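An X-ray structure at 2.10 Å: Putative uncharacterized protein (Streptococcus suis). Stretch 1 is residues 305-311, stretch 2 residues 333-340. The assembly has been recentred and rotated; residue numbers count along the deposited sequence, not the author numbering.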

ATOM      1  N   LYS B 305      16.228   4.382  40.331  1.00 45.19           N
ATOM      2  CA  LYS B 305      14.949   3.711  40.110  1.00 45.65           C
ATOM      3  C   LYS B 305      14.501   3.697  38.655  1.00 37.09           C
ATOM      4  O   LYS B 305      14.875   4.555  37.856  1.00 36.73           O
ATOM      5  N   TRP B 306      13.695   2.697  38.324  1.00 36.92           N
ATOM      6  CA  TRP B 306      13.020   2.661  37.033  1.00 39.13           C
ATOM      7  C   TRP B 306      11.715   3.425  37.160  1.00 34.97           C
ATOM      8  O   TRP B 306      10.950   3.196  38.096  1.00 34.59           O
ATOM      9  N   HIS B 307      11.475   4.334  36.225  1.00 33.48           N
ATOM     10  CA  HIS B 307      10.287   5.180  36.231  1.00 32.88           C
ATOM     11  C   HIS B 307       9.462   5.036  34.961  1.00 35.62           C
ATOM     12  O   HIS B 307      10.017   4.850  33.866  1.00 36.25           O
ATOM     13  N   THR B 308       8.143   5.147  35.101  1.00 31.01           N
ATOM     14  CA  THR B 308       7.281   5.296  33.933  1.00 29.81           C
ATOM     15  C   THR B 308       7.151   6.775  33.570  1.00 31.84           C
ATOM     16  O   THR B 308       6.755   7.606  34.400  1.00 32.03           O
ATOM     17  N   ILE B 309       7.531   7.090  32.340  1.00 28.92           N
ATOM     18  CA  ILE B 309       7.429   8.423  31.776  1.00 28.63           C
ATOM     19  C   ILE B 309       6.462   8.439  30.590  1.00 27.43           C
ATOM     20  O   ILE B 309       6.725   7.804  29.555  1.00 26.82           O
ATOM     21  N   ASP B 310       5.329   9.123  30.784  1.00 27.19           N
ATOM     22  CA  ASP B 310       4.305   9.334  29.753  1.00 31.74           C
ATOM     23  C   ASP B 310       4.561  10.662  29.040  1.00 31.37           C
ATOM     24  O   ASP B 310       4.338  11.729  29.620  1.00 29.21           O
ATOM     25  N   GLY B 311       5.035  10.599  27.803  1.00 25.41           N
ATOM     26  CA  GLY B 311       5.404  11.794  27.070  1.00 25.32           C
ATOM     27  C   GLY B 311       4.209  12.453  26.413  1.00 34.58           C
ATOM     28  O   GLY B 311       4.336  13.484  25.747  1.00 33.97           O
ATOM     29  N   THR B 333       6.045  17.332  37.195  1.00 48.00           N
ATOM     30  CA  THR B 333       5.347  18.059  36.149  1.00 45.86           C
ATOM     31  C   THR B 333       5.366  17.279  34.841  1.00 41.62           C
ATOM     32  O   THR B 333       5.028  17.827  33.793  1.00 44.52           O
ATOM     33  N   ILE B 334       5.776  16.012  34.898  1.00 37.37           N
ATOM     34  CA  ILE B 334       5.648  15.120  33.737  1.00 41.84           C
ATOM     35  C   ILE B 334       5.039  13.766  34.129  1.00 44.10           C
ATOM     36  O   ILE B 334       5.209  12.759  33.424  1.00 43.31           O
ATOM     37  N   GLY B 335       4.320  13.752  35.248  1.00 43.90           N
ATOM     38  CA  GLY B 335       3.547  12.588  35.657  1.00 43.92           C
ATOM     39  C   GLY B 335       4.349  11.334  35.973  1.00 41.47           C
ATOM     40  O   GLY B 335       3.825  10.226  35.869  1.00 41.34           O
ATOM     41  N   GLU B 336       5.613  11.514  36.357  1.00 39.51           N
ATOM     42  CA  GLU B 336       6.501  10.418  36.738  1.00 40.00           C
ATOM     43  C   GLU B 336       5.797   9.366  37.599  1.00 44.13           C
ATOM     44  O   GLU B 336       5.210   9.689  38.642  1.00 40.67           O
ATOM     45  N   ASP B 337       5.829   8.121  37.123  1.00 31.72           N
ATOM     46  CA  ASP B 337       5.373   6.953  37.875  1.00 31.99           C
ATOM     47  C   ASP B 337       3.920   7.001  38.285  1.00 39.36           C
ATOM     48  O   ASP B 337       3.579   6.627  39.406  1.00 32.49           O
ATOM     49  N   SER B 338       3.061   7.448  37.384  1.00 30.83           N
ATOM     50  CA  SER B 338       1.650   7.541  37.706  1.00 38.81           C
ATOM     51  C   SER B 338       0.906   6.267  37.300  1.00 39.86           C
ATOM     52  O   SER B 338      -0.310   6.154  37.498  1.00 37.87           O
ATOM     53  N   TYR B 339       1.640   5.315  36.727  1.00 39.02           N
ATOM     54  CA  TYR B 339       1.060   4.040  36.310  1.00 39.20           C
ATOM     55  C   TYR B 339       1.297   2.922  37.316  1.00 38.32           C
ATOM     56  O   TYR B 339       2.349   2.857  37.948  1.00 34.02           O
ATOM     57  N   ASP B 340       0.323   2.029  37.445  1.00 39.58           N
ATOM     58  CA  ASP B 340       0.574   0.757  38.105  1.00 38.83           C
ATOM     59  C   ASP B 340       1.390  -0.091  37.148  1.00 37.60           C
ATOM     60  O   ASP B 340       1.325   0.100  35.937  1.00 37.82           O
TER

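Stretch 1 runs as a strand from Lys305 to Ile309 and meets an irregular segment of stretch 2 whose type II turn, Gly335 to Ser338, presents Asp337 to the strand. Lys305 and Trp306 contribute little. The CB of Lys305 points toward stretch 2, but its side chain comes no nearer than 4.6 Å; the CA-to-CB bond of Trp306 (chi1 m) points away, and its NE1 is hydrogen-bonded elsewhere in the structure.

His307 is the first residue whose side chain engages. Its CB points toward stretch 2, and with chi1 in m, ND1 donates to Asp337 OD2 at 2.6 Å, nearly linearly and at the ring edge. An imidazole suits this buried site because it has two nitrogens; NE2 is satisfied elsewhere. Glu336 OE2 lies 3.4 Å from His307 CE1, but makes no hydrogen bond to the ring.

Thr308 joins the stretches through its backbone. Its N donates to Asp337 OD1 (2.8 Å), while its O accepts from Asp337 N (2.9 Å). Asp337, chi1 m, thus uses both carboxylate oxygens, one for a side chain and one for the main chain, as a short forked acceptor can. The threonine side chain, also m, is amphipathic: CG2 packs 3.8 Å from Tyr339 CD2, and OG1 shares water 1 with Tyr339 O, each 2.7 Å from the water.

Ile309 (m, m) starts out sideways, but its branched aliphatic side chain brings CD1 to 4.4 Å from Glu336 CB, a loose apolar contact beside the extended glutamate (chi1 and chi2 t).

The CA-to-CB bond of Asp310 (chi1 t) points toward stretch 2, and Asp310 OD1 accepts from Tyr339 OH at 2.8 Å. Tyr339 (chi1 m) is long enough to pass Thr308 and reach this carboxylate. Water 2 adds a bridge, accepting from Asp310 N (2.7 Å) and donating to Ile334 O (2.6 Å) and Thr308 O (3.2 Å). Gly311 makes no contact. In the turn, Gly335 has a positive phi, which favours glycine.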

ATOM      1  CB  LYS B 305      13.849   4.358  40.969  1.00 51.98           C
ATOM      2  CG  LYS B 305      13.688   3.747  42.362  1.00 55.14           C
ATOM      3  CD  LYS B 305      12.536   4.394  43.129  1.00 56.46           C
ATOM      4  CE  LYS B 305      11.205   4.285  42.376  1.00 57.82           C
ATOM      5  NZ  LYS B 305      10.642   2.895  42.367  1.00 57.17           N
ATOM      6  CB  TRP B 306      12.767   1.220  36.588  1.00 40.68           C
ATOM      7  CG  TRP B 306      13.965   0.565  36.010  1.00 34.89           C
ATOM      8  CD1 TRP B 306      14.854  -0.255  36.651  1.00 41.51           C
ATOM      9  CD2 TRP B 306      14.421   0.682  34.664  1.00 36.19           C
ATOM     10  NE1 TRP B 306      15.846  -0.658  35.773  1.00 36.02           N
ATOM     11  CE2 TRP B 306      15.598  -0.094  34.547  1.00 39.87           C
ATOM     12  CE3 TRP B 306      13.954   1.373  33.541  1.00 33.08           C
ATOM     13  CZ2 TRP B 306      16.300  -0.201  33.355  1.00 35.39           C
ATOM     14  CZ3 TRP B 306      14.652   1.270  32.362  1.00 32.72           C
ATOM     15  CH2 TRP B 306      15.806   0.485  32.271  1.00 36.75           C
ATOM     16  CB  HIS B 307      10.674   6.651  36.391  1.00 33.30           C
ATOM     17  CG  HIS B 307      11.520   6.926  37.592  1.00 36.93           C
ATOM     18  ND1 HIS B 307      10.990   7.070  38.856  1.00 35.39           N
ATOM     19  CD2 HIS B 307      12.858   7.060  37.724  1.00 35.57           C
ATOM     20  CE1 HIS B 307      11.968   7.299  39.712  1.00 39.62           C
ATOM     21  NE2 HIS B 307      13.112   7.295  39.051  1.00 37.38           N
ATOM     22  CB  THR B 308       5.890   4.695  34.161  1.00 29.38           C
ATOM     23  OG1 THR B 308       6.027   3.422  34.799  1.00 37.51           O
ATOM     24  CG2 THR B 308       5.165   4.519  32.833  1.00 31.15           C
ATOM     25  CB  ILE B 309       8.797   8.941  31.311  1.00 35.74           C
ATOM     26  CG1 ILE B 309       9.801   8.862  32.457  1.00 30.28           C
ATOM     27  CG2 ILE B 309       8.666  10.364  30.771  1.00 33.01           C
ATOM     28  CD1 ILE B 309       9.471   9.810  33.616  1.00 31.06           C
ATOM     29  CB  ASP B 310       2.905   9.351  30.372  1.00 26.09           C
ATOM     30  CG  ASP B 310       1.796   9.179  29.340  1.00 29.88           C
ATOM     31  OD1 ASP B 310       0.689   8.789  29.755  1.00 41.21           O
ATOM     32  OD2 ASP B 310       2.017   9.412  28.124  1.00 28.11           O
ATOM     33  CB  THR B 333       5.954  19.457  35.899  1.00 48.55           C
ATOM     34  OG1 THR B 333       7.295  19.332  35.401  1.00 50.34           O
ATOM     35  CG2 THR B 333       5.945  20.308  37.176  1.00 37.65           C
ATOM     36  CB  ILE B 334       7.007  14.871  33.002  1.00 44.92           C
ATOM     37  CG1 ILE B 334       7.979  14.062  33.866  1.00 40.57           C
ATOM     38  CG2 ILE B 334       7.626  16.185  32.525  1.00 43.32           C
ATOM     39  CD1 ILE B 334       8.701  14.877  34.882  1.00 43.95           C
ATOM     40  CB  GLU B 336       7.725  10.984  37.476  1.00 36.69           C
ATOM     41  CG  GLU B 336       8.552   9.971  38.259  1.00 43.68           C
ATOM     42  CD  GLU B 336       9.808  10.585  38.896  1.00 50.18           C
ATOM     43  OE1 GLU B 336      10.415  11.510  38.305  1.00 51.12           O
ATOM     44  OE2 GLU B 336      10.195  10.132  39.989  1.00 52.06           O
ATOM     45  CB  ASP B 337       6.222   6.770  39.130  1.00 35.23           C
ATOM     46  CG  ASP B 337       7.613   6.325  38.809  1.00 36.26           C
ATOM     47  OD1 ASP B 337       7.761   5.609  37.801  1.00 34.58           O
ATOM     48  OD2 ASP B 337       8.549   6.681  39.551  1.00 40.23           O
ATOM     49  CB  SER B 338       1.030   8.753  37.021  1.00 35.26           C
ATOM     50  OG  SER B 338       0.955   8.547  35.629  1.00 34.65           O
ATOM     51  CB  TYR B 339       1.632   3.613  34.956  1.00 28.50           C
ATOM     52  CG  TYR B 339       1.034   4.366  33.805  1.00 32.41           C
ATOM     53  CD1 TYR B 339      -0.057   3.853  33.103  1.00 28.55           C
ATOM     54  CD2 TYR B 339       1.544   5.604  33.425  1.00 30.82           C
ATOM     55  CE1 TYR B 339      -0.612   4.555  32.054  1.00 25.96           C
ATOM     56  CE2 TYR B 339       0.996   6.313  32.378  1.00 26.58           C
ATOM     57  CZ  TYR B 339      -0.076   5.791  31.695  1.00 34.20           C
ATOM     58  OH  TYR B 339      -0.608   6.505  30.641  1.00 31.23           O
ATOM     59  CB  ASP B 340      -0.727   0.050  38.481  1.00 37.67           C
ATOM     60  CG  ASP B 340      -1.450   0.735  39.611  1.00 37.52           C
ATOM     61  OD1 ASP B 340      -0.770   1.347  40.457  1.00 37.59           O
ATOM     62  OD2 ASP B 340      -2.693   0.665  39.650  1.00 41.21           O
TER
HETATM   63  O   HOH W   1       4.759   3.727  37.197  1.00 26.36           O
HETATM   64  O   HOH W   2       5.180  10.202  33.242  1.00 38.06           O